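Local coordinates for dihydropyrimidinase (Brevibacillus agri, PDB 3SFW), which catalyses the hydrolytic ring opening of 5,6-dihydropyrimidines, probably using the two zinc ions bound in its amidohydrolase-type active site, at residues F152-N157 with Y210-E215; Y192-A197 with D331-P336; T263-L268 with G339-D344; I348-G353 with I359-F364. All coordinates share one frame; numbering follows the deposited sequence.

Interaction 1: residues F152-N157 with Y210-E215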
loop_
_atom_site.group_PDB
_atom_site.type_symbol
_atom_site.label_atom_id
_atom_site.label_comp_id
_atom_site.label_asym_id
_atom_site.label_seq_id
_atom_site.Cartn_x
_atom_site.Cartn_y
_atom_site.Cartn_z
ATOM N N PHE A 152 17.442 -20.158 8.371
ATOM C CA PHE A 152 16.704 -20.728 7.258
ATOM C C PHE A 152 15.243 -20.926 7.664
ATOM O O PHE A 152 14.973 -21.473 8.695
ATOM C CB PHE A 152 17.339 -22.097 6.880
ATOM C CG PHE A 152 18.696 -21.970 6.245
ATOM C CD1 PHE A 152 19.867 -22.098 7.012
ATOM C CD2 PHE A 152 18.812 -21.775 4.872
ATOM C CE1 PHE A 152 21.115 -21.967 6.442
ATOM C CE2 PHE A 152 20.068 -21.709 4.278
ATOM C CZ PHE A 152 21.232 -21.772 5.078
ATOM N N MET A 153 14.304 -20.404 6.875
ATOM C CA MET A 153 12.884 -20.500 7.249
ATOM C C MET A 153 12.235 -21.627 6.462
ATOM O O MET A 153 11.055 -21.932 6.683
ATOM C CB MET A 153 12.167 -19.167 6.967
ATOM C CG MET A 153 12.797 -18.006 7.765
ATOM S SD MET A 153 12.088 -16.394 7.404
ATOM C CE MET A 153 10.564 -16.412 8.408
ATOM N N ALA A 154 12.998 -22.220 5.540
ATOM C CA ALA A 154 12.550 -23.393 4.799
ATOM C C ALA A 154 13.544 -24.551 4.984
ATOM O O ALA A 154 14.371 -24.522 5.912
ATOM C CB ALA A 154 12.344 -23.038 3.297
ATOM N N TYR A 155 13.403 -25.596 4.156
ATOM C CA TYR A 155 14.185 -26.849 4.304
ATOM C C TYR A 155 13.857 -27.570 5.607
ATOM O O TYR A 155 14.725 -27.873 6.417
ATOM C CB TYR A 155 15.694 -26.584 4.179
ATOM C CG TYR A 155 16.093 -25.853 2.912
ATOM C CD1 TYR A 155 15.929 -26.418 1.644
ATOM C CD2 TYR A 155 16.697 -24.598 2.994
ATOM C CE1 TYR A 155 16.327 -25.704 0.474
ATOM C CE2 TYR A 155 17.101 -23.911 1.854
ATOM C CZ TYR A 155 16.914 -24.445 0.619
ATOM O OH TYR A 155 17.373 -23.748 -0.479
ATOM N N LYS A 156 12.569 -27.820 5.821
ATOM C CA LYS A 156 12.114 -28.539 7.016
ATOM C C LYS A 156 12.895 -29.850 7.298
ATOM O O LYS A 156 13.240 -30.612 6.369
ATOM C CB LYS A 156 10.604 -28.830 6.866
ATOM C CG LYS A 156 9.954 -29.372 8.140
ATOM C CD LYS A 156 8.496 -29.784 7.864
ATOM C CE LYS A 156 7.628 -29.728 9.137
ATOM N NZ LYS A 156 6.169 -29.473 8.774
ATOM N N ASN A 157 13.237 -30.050 8.563
ATOM C CA ASN A 157 13.954 -31.242 8.994
ATOM C C ASN A 157 15.386 -31.322 8.481
ATOM O O ASN A 157 16.067 -32.324 8.687
ATOM C CB ASN A 157 13.200 -32.517 8.566
ATOM C CG ASN A 157 11.817 -32.635 9.220
ATOM O OD1 ASN A 157 11.642 -32.351 10.412
ATOM N ND2 ASN A 157 10.818 -32.982 8.415
ATOM N N TYR A 210 6.492 -25.272 -8.783
ATOM C CA TYR A 210 5.088 -25.208 -8.463
ATOM C C TYR A 210 4.787 -25.418 -7.000
ATOM O O TYR A 210 3.752 -24.963 -6.516
ATOM C CB TYR A 210 4.296 -26.203 -9.291
ATOM C CG TYR A 210 4.317 -25.927 -10.778
ATOM C CD1 TYR A 210 3.990 -26.944 -11.689
ATOM C CD2 TYR A 210 4.601 -24.660 -11.277
ATOM C CE1 TYR A 210 3.958 -26.694 -13.077
ATOM C CE2 TYR A 210 4.604 -24.407 -12.666
ATOM C CZ TYR A 210 4.225 -25.427 -13.552
ATOM O OH TYR A 210 4.251 -25.200 -14.930
ATOM N N THR A 211 5.676 -26.119 -6.287
ATOM C CA THR A 211 5.446 -26.441 -4.892
ATOM C C THR A 211 6.065 -25.367 -3.948
ATOM O O THR A 211 6.007 -25.504 -2.714
ATOM C CB THR A 211 6.082 -27.812 -4.513
ATOM O OG1 THR A 211 7.465 -27.848 -4.908
ATOM C CG2 THR A 211 5.339 -28.994 -5.224
ATOM N N ARG A 212 6.691 -24.353 -4.544
ATOM C CA ARG A 212 7.176 -23.185 -3.753
ATOM C C ARG A 212 6.666 -21.853 -4.296
ATOM O O ARG A 212 7.468 -21.036 -4.775
ATOM C CB ARG A 212 8.711 -23.158 -3.743
ATOM C CG ARG A 212 9.336 -24.548 -3.670
ATOM C CD ARG A 212 10.862 -24.471 -3.822
ATOM N NE ARG A 212 11.538 -24.059 -2.586
ATOM C CZ ARG A 212 11.994 -24.908 -1.648
ATOM N NH1 ARG A 212 11.858 -26.242 -1.800
ATOM N NH2 ARG A 212 12.673 -24.443 -0.589
ATOM N N PRO A 213 5.342 -21.592 -4.207
ATOM C CA PRO A 213 4.821 -20.407 -4.902
ATOM C C PRO A 213 5.336 -19.105 -4.309
ATOM O O PRO A 213 5.770 -19.076 -3.140
ATOM C CB PRO A 213 3.305 -20.492 -4.689
ATOM C CG PRO A 213 3.030 -21.848 -4.123
ATOM C CD PRO A 213 4.288 -22.289 -3.444
ATOM N N PRO A 214 5.303 -18.028 -5.096
ATOM C CA PRO A 214 5.909 -16.770 -4.602
ATOM C C PRO A 214 5.262 -16.248 -3.337
ATOM O O PRO A 214 5.901 -15.555 -2.551
ATOM C CB PRO A 214 5.713 -15.781 -5.773
ATOM C CG PRO A 214 4.845 -16.494 -6.765
ATOM C CD PRO A 214 4.900 -17.955 -6.512
ATOM N N GLU A 215 3.961 -16.517 -3.165
ATOM C CA GLU A 215 3.276 -16.115 -1.953
ATOM C C GLU A 215 3.945 -16.679 -0.696
ATOM O O GLU A 215 3.876 -16.042 0.342
ATOM C CB GLU A 215 1.806 -16.527 -2.015
ATOM C CG GLU A 215 1.009 -15.744 -3.113
ATOM C CD GLU A 215 1.134 -16.262 -4.589
ATOM O OE1 GLU A 215 1.756 -17.312 -4.894
ATOM O OE2 GLU A 215 0.579 -15.567 -5.472
HETATM O O HOH W 1 12.030 -26.453 1.700
#
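The side chains of Tyr-155 and Arg-212 cross at about a right angle, with the guanidinium meeting the phenol ring obliquely. The atom that makes contact is NH2 of Arg-212, which stands 4.0 Å from CE1 of Tyr-155. Ring and guanidinium planes are 39° apart, so the two groups neither stack in parallel nor meet squarely. The same NH2 lies 4.1 Å from CB of Ala-154, whose methyl group is directed at the arginine. A bend in the middle of the arginine side chain (chi3 79°) turns the guanidinium after the extended first part has spanned most of the gap; the closest CA atoms, those of Ala-154 and Arg-212, are 10.1 Å apart.

No direct hydrogen bond crosses here, but a water joins the two sides. It accepts from the backbone N of Tyr-155 at 2.9 Å and from NH2 of Arg-212 at 3.1 Å. NH2 also forms a salt bridge with Glu-185, so water and carboxylate together help fix how the guanidinium is turned. The Tyr-155 ring meets that of His-183, a zinc ligand, and its side chain comes within about 4 Å of a zinc ion. The contact thus joins the active-site loop between helices 131-142 and 163-176 to the turn between helices 206-210 and 214-230, with Leu-190 of helix 187-199 against Arg-212.

Interaction 2: residues Y192-A197 with D331-P336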
loop_
_atom_site.group_PDB
_atom_site.type_symbol
_atom_site.label_atom_id
_atom_site.label_comp_id
_atom_site.label_asym_id
_atom_site.label_seq_id
_atom_site.Cartn_x
_atom_site.Cartn_y
_atom_site.Cartn_z
ATOM N N TYR A 192 4.313 -29.369 2.743
ATOM C CA TYR A 192 2.987 -29.960 2.453
ATOM C C TYR A 192 2.794 -30.038 0.961
ATOM O O TYR A 192 2.468 -31.112 0.436
ATOM C CB TYR A 192 1.845 -29.127 3.044
ATOM C CG TYR A 192 0.505 -29.751 2.710
ATOM C CD1 TYR A 192 0.038 -30.844 3.433
ATOM C CD2 TYR A 192 -0.168 -29.382 1.548
ATOM C CE1 TYR A 192 -1.173 -31.471 3.082
ATOM C CE2 TYR A 192 -1.346 -30.017 1.159
ATOM C CZ TYR A 192 -1.854 -31.033 1.947
ATOM O OH TYR A 192 -3.014 -31.658 1.531
ATOM N N LEU A 193 3.109 -28.942 0.254
ATOM C CA LEU A 193 2.950 -28.953 -1.218
ATOM C C LEU A 193 3.809 -29.987 -1.923
ATOM O O LEU A 193 3.365 -30.609 -2.886
ATOM C CB LEU A 193 3.162 -27.564 -1.824
ATOM C CG LEU A 193 2.153 -26.479 -1.376
ATOM C CD1 LEU A 193 2.568 -25.099 -1.998
ATOM C CD2 LEU A 193 0.667 -26.812 -1.740
ATOM N N THR A 194 5.056 -30.163 -1.493
ATOM C CA THR A 194 5.933 -31.116 -2.187
ATOM C C THR A 194 5.429 -32.542 -1.968
ATOM O O THR A 194 5.471 -33.351 -2.880
ATOM C CB THR A 194 7.401 -31.083 -1.749
ATOM O OG1 THR A 194 7.505 -31.521 -0.395
ATOM C CG2 THR A 194 8.000 -29.688 -1.909
ATOM N N LYS A 195 4.911 -32.817 -0.775
ATOM C CA LYS A 195 4.366 -34.125 -0.472
ATOM C C LYS A 195 3.098 -34.424 -1.253
ATOM O O LYS A 195 2.926 -35.533 -1.774
ATOM C CB LYS A 195 4.156 -34.282 1.034
ATOM C CG LYS A 195 5.474 -34.626 1.722
ATOM C CD LYS A 195 5.381 -34.562 3.193
ATOM C CE LYS A 195 6.718 -34.971 3.787
ATOM N NZ LYS A 195 6.841 -34.492 5.175
ATOM N N GLN A 196 2.262 -33.416 -1.410
ATOM C CA GLN A 196 1.050 -33.530 -2.211
ATOM C C GLN A 196 1.410 -33.769 -3.679
ATOM O O GLN A 196 0.823 -34.645 -4.360
ATOM C CB GLN A 196 0.224 -32.256 -2.067
ATOM C CG GLN A 196 -0.935 -32.107 -3.042
ATOM C CD GLN A 196 -1.722 -30.810 -2.797
ATOM O OE1 GLN A 196 -2.519 -30.717 -1.851
ATOM N NE2 GLN A 196 -1.459 -29.788 -3.619
ATOM N N ALA A 197 2.428 -33.057 -4.157
ATOM C CA ALA A 197 2.821 -33.199 -5.561
ATOM C C ALA A 197 3.228 -34.646 -5.822
ATOM O O ALA A 197 2.837 -35.252 -6.826
ATOM C CB ALA A 197 4.021 -32.245 -5.898
ATOM N N ASP A 331 12.115 -37.964 -8.844
ATOM C CA ASP A 331 11.613 -37.369 -7.581
ATOM C C ASP A 331 12.290 -36.017 -7.354
ATOM O O ASP A 331 13.428 -35.983 -6.898
ATOM C CB ASP A 331 11.940 -38.307 -6.400
ATOM C CG ASP A 331 11.503 -37.757 -5.065
ATOM O OD1 ASP A 331 11.091 -36.562 -4.993
ATOM O OD2 ASP A 331 11.590 -38.514 -4.053
ATOM N N PHE A 332 11.637 -34.937 -7.783
ATOM C CA PHE A 332 12.294 -33.611 -7.804
ATOM C C PHE A 332 12.746 -33.196 -6.400
ATOM O O PHE A 332 13.629 -32.340 -6.263
ATOM C CB PHE A 332 11.333 -32.563 -8.360
ATOM C CG PHE A 332 10.184 -32.262 -7.430
ATOM C CD1 PHE A 332 8.992 -32.935 -7.530
ATOM C CD2 PHE A 332 10.299 -31.262 -6.471
ATOM C CE1 PHE A 332 7.932 -32.662 -6.656
ATOM C CE2 PHE A 332 9.241 -30.947 -5.643
ATOM C CZ PHE A 332 8.067 -31.666 -5.697
ATOM N N THR A 333 12.142 -33.774 -5.354
ATOM C CA THR A 333 12.534 -33.415 -3.979
ATOM C C THR A 333 13.934 -33.899 -3.631
ATOM O O THR A 333 14.536 -33.438 -2.659
ATOM C CB THR A 333 11.530 -33.903 -2.882
ATOM O OG1 THR A 333 11.659 -35.317 -2.692
ATOM C CG2 THR A 333 10.061 -33.471 -3.146
ATOM N N LYS A 334 14.469 -34.828 -4.415
ATOM C CA LYS A 334 15.821 -35.323 -4.185
ATOM C C LYS A 334 16.862 -34.736 -5.111
ATOM O O LYS A 334 18.014 -35.168 -5.109
ATOM C CB LYS A 334 15.861 -36.855 -4.245
ATOM C CG LYS A 334 15.005 -37.470 -3.122
ATOM C CD LYS A 334 15.165 -38.994 -3.067
ATOM C CE LYS A 334 14.351 -39.540 -1.885
ATOM N NZ LYS A 334 13.916 -40.937 -2.187
ATOM N N ILE A 335 16.474 -33.771 -5.935
ATOM C CA ILE A 335 17.475 -33.084 -6.783
ATOM C C ILE A 335 18.203 -32.099 -5.830
ATOM O O ILE A 335 17.542 -31.339 -5.154
ATOM C CB ILE A 335 16.819 -32.215 -7.919
ATOM C CG1 ILE A 335 15.932 -33.054 -8.880
ATOM C CG2 ILE A 335 17.894 -31.522 -8.697
ATOM C CD1 ILE A 335 15.082 -32.184 -9.847
ATOM N N PRO A 336 19.537 -32.251 -5.675
ATOM C CA PRO A 336 20.234 -31.322 -4.788
ATOM C C PRO A 336 20.031 -29.891 -5.306
ATOM O O PRO A 336 20.122 -29.640 -6.509
ATOM C CB PRO A 336 21.701 -31.765 -4.878
ATOM C CG PRO A 336 21.784 -32.650 -6.168
ATOM C CD PRO A 336 20.438 -33.294 -6.225
#
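The ring of Phe-332 points its outer end at helix 187-199, where Ala-197 CB sits at the ring edge, near its plane, 4.0 Å from CE1. Over one face, displaced toward the rim, lies CG2 of the following Thr-333, 3.6 Å above the ring plane. Thr-194 approaches obliquely: its CB is 4.0 Å from CZ of Phe-332, and its CG2 is near CE2. The methyl CG2 of Thr-333 also reaches 3.8 Å from CB of Thr-194, so both threonines pack through carbon. The hydroxyl of Thr-194 bonds instead to the carbonyl of Asp-191 in its own helix.

Phe-332 has CG between its backbone N and carbonyl carbon (chi1 70°), a torsion that sets CZ and CE1 against Thr-194 and Ala-197. Beyond the helix contact, Thr-211, Tyr-207 and His-208 also touch the ring. An alanine at this position is likely to open a gap between Thr-194, Ala-197 and Thr-211 and leave the CG2 of Thr-333 without the ring it rests on.

Asp-331 OD1 holds Thr-333 by two bonds from the same face of the carboxylate plane: a bent one from N at 3.0 Å (136°) and one from OG1 at 2.7 Å. The bond from Thr-333 N makes an Asx turn that overlaps the start of the 3-10 segment 332-334, which presents one aromatic residue to helix 187-199.

Interaction 3: residues T263-L268 with G339-D344; sequences TCPQYL and GPIIED
Pro-265 and Ile-341 are the closest pair along the backbones, their CA atoms 7.5 Å apart, with a helical turn facing an irregular chain and no hydrogen bond between them. This is packing at the C-terminal end of a strand of the amidohydrolase TIM-type barrel: Pro-265 and Gln-266 follow closely on the parallel strand 258-263, at the short helix 265-269, and Ile-341 belongs to the loop leading to helix 345-354.

Ile-341 carries its side of the contact with two branches. CG2, anti to its own backbone N, rests against the proline ring, 3.8 Å from CG of Pro-265. CG1 and CD1 lie beside the amide of Gln-266, with CG1 3.9 Å from the glutamine CD, and the two side chains cross at about a right angle. Chi1 of Gln-266 (57°) places its CG 3.8 Å above the centre of the neighbouring Tyr-267 ring, and a bend at chi2 (-84°) then carries the amide to Ile-341.

The hydrogen bond from NE2 to the carbonyl O of Ser-314, the residue preceding the zinc ligand Asp-315, helps fix the rotation of the amide. The backbone N of Ile-341 in turn bonds to ND1 of His-316. With NE2 so engaged, OE1 of Gln-266 is turned to the isoleucine and lies 3.2 Å from its CG2, a close carbon-oxygen contact.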
loop_
_atom_site.group_PDB
_atom_site.type_symbol
_atom_site.label_atom_id
_atom_site.label_comp_id
_atom_site.label_asym_id
_atom_site.label_seq_id
_atom_site.Cartn_x
_atom_site.Cartn_y
_atom_site.Cartn_z
ATOM N N THR A 263 19.572 -9.683 -4.350
ATOM C CA THR A 263 19.056 -10.642 -5.360
ATOM C C THR A 263 20.244 -11.298 -6.069
ATOM O O THR A 263 21.397 -11.134 -5.616
ATOM C CB THR A 263 18.012 -10.014 -6.292
ATOM O OG1 THR A 263 17.338 -11.062 -7.036
ATOM C CG2 THR A 263 18.686 -8.986 -7.229
ATOM N N CYS A 264 19.974 -12.138 -7.066
ATOM C CA CYS A 264 21.003 -12.995 -7.639
ATOM C C CYS A 264 20.803 -12.992 -9.148
ATOM O O CYS A 264 19.659 -12.814 -9.612
ATOM C CB CYS A 264 20.847 -14.439 -7.135
ATOM S SG CYS A 264 20.794 -14.617 -5.308
ATOM N N PRO A 265 21.877 -13.268 -9.920
ATOM C CA PRO A 265 21.761 -13.165 -11.367
ATOM C C PRO A 265 20.674 -14.092 -11.919
ATOM O O PRO A 265 19.999 -13.732 -12.882
ATOM C CB PRO A 265 23.128 -13.631 -11.867
ATOM C CG PRO A 265 24.078 -13.328 -10.728
ATOM C CD PRO A 265 23.258 -13.539 -9.476
ATOM N N GLN A 266 20.543 -15.291 -11.350
ATOM C CA GLN A 266 19.524 -16.267 -11.860
ATOM C C GLN A 266 18.101 -15.728 -11.815
ATOM O O GLN A 266 17.287 -16.026 -12.696
ATOM C CB GLN A 266 19.631 -17.644 -11.158
ATOM C CG GLN A 266 19.511 -17.635 -9.581
ATOM C CD GLN A 266 20.863 -17.323 -8.919
ATOM O OE1 GLN A 266 21.661 -16.544 -9.453
ATOM N NE2 GLN A 266 21.104 -17.896 -7.753
ATOM N N TYR A 267 17.809 -14.854 -10.855
ATOM C CA TYR A 267 16.437 -14.332 -10.751
ATOM C C TYR A 267 16.236 -13.115 -11.643
ATOM O O TYR A 267 15.118 -12.728 -11.886
ATOM C CB TYR A 267 16.058 -14.035 -9.287
ATOM C CG TYR A 267 16.256 -15.253 -8.412
ATOM C CD1 TYR A 267 17.240 -15.273 -7.411
ATOM C CD2 TYR A 267 15.459 -16.404 -8.610
ATOM C CE1 TYR A 267 17.463 -16.412 -6.630
ATOM C CE2 TYR A 267 15.642 -17.531 -7.811
ATOM C CZ TYR A 267 16.640 -17.536 -6.825
ATOM O OH TYR A 267 16.795 -18.672 -6.038
ATOM N N LEU A 268 17.345 -12.527 -12.114
ATOM C CA LEU A 268 17.309 -11.383 -13.022
ATOM C C LEU A 268 17.123 -11.769 -14.492
ATOM O O LEU A 268 16.499 -11.027 -15.237
ATOM C CB LEU A 268 18.536 -10.450 -12.851
ATOM C CG LEU A 268 18.636 -9.810 -11.449
ATOM C CD1 LEU A 268 20.068 -9.152 -11.284
ATOM C CD2 LEU A 268 17.502 -8.782 -11.259
ATOM N N GLY A 339 22.608 -23.690 -7.938
ATOM C CA GLY A 339 23.175 -23.459 -9.291
ATOM C C GLY A 339 24.628 -23.003 -9.313
ATOM O O GLY A 339 25.154 -22.562 -8.271
ATOM N N PRO A 340 25.308 -23.100 -10.487
ATOM C CA PRO A 340 26.669 -22.616 -10.634
ATOM C C PRO A 340 26.670 -21.206 -11.122
ATOM O O PRO A 340 26.519 -20.955 -12.328
ATOM C CB PRO A 340 27.307 -23.571 -11.700
ATOM C CG PRO A 340 26.172 -24.583 -12.072
ATOM C CD PRO A 340 24.867 -23.845 -11.682
ATOM N N ILE A 341 26.775 -20.281 -10.173
ATOM C CA ILE A 341 26.506 -18.879 -10.440
ATOM C C ILE A 341 27.735 -17.968 -10.134
ATOM O O ILE A 341 27.780 -16.802 -10.544
ATOM C CB ILE A 341 25.271 -18.406 -9.567
ATOM C CG1 ILE A 341 24.097 -19.385 -9.630
ATOM C CG2 ILE A 341 24.804 -16.968 -9.998
ATOM C CD1 ILE A 341 23.504 -19.535 -11.072
ATOM N N ILE A 342 28.722 -18.480 -9.414
ATOM C CA ILE A 342 29.763 -17.565 -8.887
ATOM C C ILE A 342 30.529 -16.819 -9.991
ATOM O O ILE A 342 30.891 -15.647 -9.833
ATOM C CB ILE A 342 30.700 -18.277 -7.909
ATOM C CG1 ILE A 342 31.371 -17.265 -6.964
ATOM C CG2 ILE A 342 31.788 -19.135 -8.671
ATOM C CD1 ILE A 342 32.119 -18.010 -5.780
ATOM N N GLU A 343 30.780 -17.493 -11.117
ATOM C CA GLU A 343 31.707 -16.956 -12.066
ATOM C C GLU A 343 31.098 -15.857 -12.948
ATOM O O GLU A 343 31.783 -14.903 -13.335
ATOM C CB GLU A 343 32.232 -18.081 -12.956
ATOM C CG GLU A 343 33.340 -17.602 -13.900
ATOM C CD GLU A 343 34.144 -18.755 -14.498
ATOM O OE1 GLU A 343 34.010 -19.910 -14.027
ATOM O OE2 GLU A 343 34.933 -18.484 -15.434
ATOM N N ASP A 344 29.798 -15.933 -13.174
ATOM C CA ASP A 344 29.167 -15.028 -14.158
ATOM C C ASP A 344 28.446 -13.841 -13.548
ATOM O O ASP A 344 27.912 -12.957 -14.292
ATOM C CB ASP A 344 28.295 -15.815 -15.108
ATOM C CG ASP A 344 29.102 -16.832 -15.875
ATOM O OD1 ASP A 344 30.159 -16.437 -16.453
ATOM O OD2 ASP A 344 28.760 -18.025 -15.780
#

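Interaction 4: residues I348-G353 with I359-F364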
loop_
_atom_site.group_PDB
_atom_site.type_symbol
_atom_site.label_atom_id
_atom_site.label_comp_id
_atom_site.label_asym_id
_atom_site.label_seq_id
_atom_site.Cartn_x
_atom_site.Cartn_y
_atom_site.Cartn_z
ATOM N N ILE A 348 27.241 -10.656 -15.962
ATOM C CA ILE A 348 25.797 -10.581 -16.208
ATOM C C ILE A 348 25.219 -9.252 -15.725
ATOM O O ILE A 348 24.426 -8.626 -16.425
ATOM C CB ILE A 348 25.062 -11.771 -15.597
ATOM C CG1 ILE A 348 25.471 -13.038 -16.391
ATOM C CG2 ILE A 348 23.549 -11.572 -15.609
ATOM C CD1 ILE A 348 24.872 -14.316 -15.812
ATOM N N LEU A 349 25.604 -8.832 -14.540
ATOM C CA LEU A 349 25.114 -7.552 -14.011
ATOM C C LEU A 349 25.572 -6.380 -14.899
ATOM O O LEU A 349 24.817 -5.463 -15.155
ATOM C CB LEU A 349 25.535 -7.347 -12.533
ATOM C CG LEU A 349 24.479 -7.907 -11.506
ATOM C CD1 LEU A 349 23.273 -7.029 -11.444
ATOM C CD2 LEU A 349 23.986 -9.302 -11.818
ATOM N N PHE A 350 26.788 -6.452 -15.410
ATOM C CA PHE A 350 27.252 -5.372 -16.311
ATOM C C PHE A 350 26.460 -5.452 -17.627
ATOM O O PHE A 350 25.954 -4.446 -18.141
ATOM C CB PHE A 350 28.747 -5.519 -16.597
ATOM C CG PHE A 350 29.253 -4.501 -17.594
ATOM C CD1 PHE A 350 29.450 -3.162 -17.215
ATOM C CD2 PHE A 350 29.430 -4.855 -18.915
ATOM C CE1 PHE A 350 29.873 -2.205 -18.157
ATOM C CE2 PHE A 350 29.847 -3.900 -19.872
ATOM C CZ PHE A 350 30.046 -2.576 -19.487
ATOM N N SER A 351 26.414 -6.635 -18.213
ATOM C CA SER A 351 25.913 -6.748 -19.583
ATOM C C SER A 351 24.383 -6.614 -19.652
ATOM O O SER A 351 23.839 -6.009 -20.584
ATOM C CB SER A 351 26.364 -8.080 -20.189
ATOM O OG SER A 351 26.093 -8.113 -21.593
ATOM N N GLU A 352 23.668 -7.229 -18.709
ATOM C CA GLU A 352 22.220 -7.136 -18.744
ATOM C C GLU A 352 21.747 -5.927 -17.980
ATOM O O GLU A 352 20.577 -5.535 -18.111
ATOM C CB GLU A 352 21.593 -8.393 -18.150
ATOM C CG GLU A 352 21.727 -9.575 -19.115
ATOM C CD GLU A 352 20.941 -9.348 -20.406
ATOM O OE1 GLU A 352 19.740 -8.993 -20.328
ATOM O OE2 GLU A 352 21.517 -9.545 -21.502
ATOM N N GLY A 353 22.581 -5.451 -17.035
ATOM C CA GLY A 353 22.135 -4.351 -16.151
ATOM C C GLY A 353 22.621 -2.985 -16.668
ATOM O O GLY A 353 21.849 -2.188 -17.171
ATOM N N ILE A 359 20.577 -0.285 -14.504
ATOM C CA ILE A 359 21.256 0.316 -13.359
ATOM C C ILE A 359 22.402 1.136 -13.957
ATOM O O ILE A 359 22.830 0.829 -15.064
ATOM C CB ILE A 359 21.877 -0.755 -12.418
ATOM C CG1 ILE A 359 22.638 -1.826 -13.233
ATOM C CG2 ILE A 359 20.779 -1.499 -11.582
ATOM C CD1 ILE A 359 23.425 -2.838 -12.276
ATOM N N SER A 360 22.975 2.082 -13.193
ATOM C CA SER A 360 24.152 2.820 -13.683
ATOM C C SER A 360 25.456 2.038 -13.454
ATOM O O SER A 360 25.488 1.088 -12.674
ATOM C CB SER A 360 24.272 4.196 -13.041
ATOM O OG SER A 360 24.610 4.099 -11.681
ATOM N N LEU A 361 26.537 2.455 -14.115
ATOM C CA LEU A 361 27.821 1.790 -13.906
ATOM C C LEU A 361 28.254 1.982 -12.442
ATOM O O LEU A 361 28.805 1.067 -11.831
ATOM C CB LEU A 361 28.887 2.363 -14.856
ATOM C CG LEU A 361 30.270 1.731 -14.749
ATOM C CD1 LEU A 361 30.190 0.226 -14.898
ATOM C CD2 LEU A 361 31.175 2.305 -15.822
ATOM N N ASN A 362 27.969 3.162 -11.838
ATOM C CA ASN A 362 28.338 3.342 -10.424
ATOM C C ASN A 362 27.483 2.448 -9.523
ATOM O O ASN A 362 28.007 1.822 -8.575
ATOM C CB ASN A 362 28.185 4.811 -9.958
ATOM C CG ASN A 362 29.151 5.750 -10.653
ATOM O OD1 ASN A 362 30.410 5.632 -10.528
ATOM N ND2 ASN A 362 28.594 6.649 -11.446
ATOM N N GLN A 363 26.191 2.343 -9.827
ATOM C CA GLN A 363 25.341 1.418 -9.069
ATOM C C GLN A 363 25.824 -0.028 -9.155
ATOM O O GLN A 363 25.760 -0.742 -8.158
ATOM C CB GLN A 363 23.875 1.491 -9.482
ATOM C CG GLN A 363 23.211 2.835 -9.084
ATOM C CD GLN A 363 21.737 2.852 -9.504
ATOM O OE1 GLN A 363 21.403 2.434 -10.620
ATOM N NE2 GLN A 363 20.851 3.248 -8.578
ATOM N N PHE A 364 26.268 -0.457 -10.339
ATOM C CA PHE A 364 26.824 -1.816 -10.564
ATOM C C PHE A 364 27.958 -2.061 -9.561
ATOM O O PHE A 364 27.988 -3.081 -8.903
ATOM C CB PHE A 364 27.312 -1.941 -12.032
ATOM C CG PHE A 364 28.273 -3.081 -12.267
ATOM C CD1 PHE A 364 27.795 -4.367 -12.441
ATOM C CD2 PHE A 364 29.642 -2.853 -12.334
ATOM C CE1 PHE A 364 28.672 -5.447 -12.682
ATOM C CE2 PHE A 364 30.531 -3.901 -12.650
ATOM C CZ PHE A 364 30.031 -5.222 -12.774
#
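Phe-364 packs its ring against helix 345-354, over Leu-349 and Phe-350. Leu-349 CB lies in the ring plane, 3.7 Å from CE1 of Phe-364, while CB of Phe-350 is 3.9 Å from that same ring atom. CE1 also comes to 3.5 Å from the backbone N of Phe-350, so the ring reaches the helix backbone. CG of Phe-364 is anti to the backbone N (chi1 162°), sending the ring across to the other helix. A serine in its place would probably open a gap beside Leu-349 CB and Phe-350 CB, both of which lose their contact with CE1.

Two further contacts flank this one. Leu-361 CD1 meets the edge of the Phe-350 ring, 4.1 Å from CE1. Gly-353, at the end of a wider, pi-type turn from Leu-349, lets Ile-359 pack directly on its backbone, where Ile-359 CG1 lies 3.6 Å from Gly-353 C.

Farther out, Leu-51 and Tyr-49 of strand 49-59 touch Phe-364 and Leu-361 respectively, and Phe-396 meets the Phe-350 ring edge-to-face. Ser-360 OG bonds to the carbonyl O of Pro-461 of the third subunit. The same residue sets the start of the second helix: its OG accepts from Gln-363 N at 3.0 Å (angle 164°), and its own N donates to Gln-363 OE1 at 3.0 Å. Ser-360 and Gln-363 thus form a capping box, opening helix 361-376 just after a short connection from helix 345-354.

Along the chain, interaction 1 closes first, joining 152-157 to 210-215. Before that closure, 192-197 has already begun interaction 2, which returns only at 331-336; the two therefore cross, and they touch through Thr-211, packed on Thr-194 and Ala-197. Interaction 3 opens at 263-268, inside the span of interaction 2, and ends at 339-344, so these two cross as well, with second segments that nearly adjoin in sequence. Interaction 4 follows in series as a short local closure. It meets interaction 3 where Leu-268 CD1 lies 3.8 Å from Leu-349 CD1. Interactions 1 and 2 join loops to helix 187-199 and its neighbours, whereas 3 and 4 link the end of strand 258-263 to helices 345-354 and 361-376.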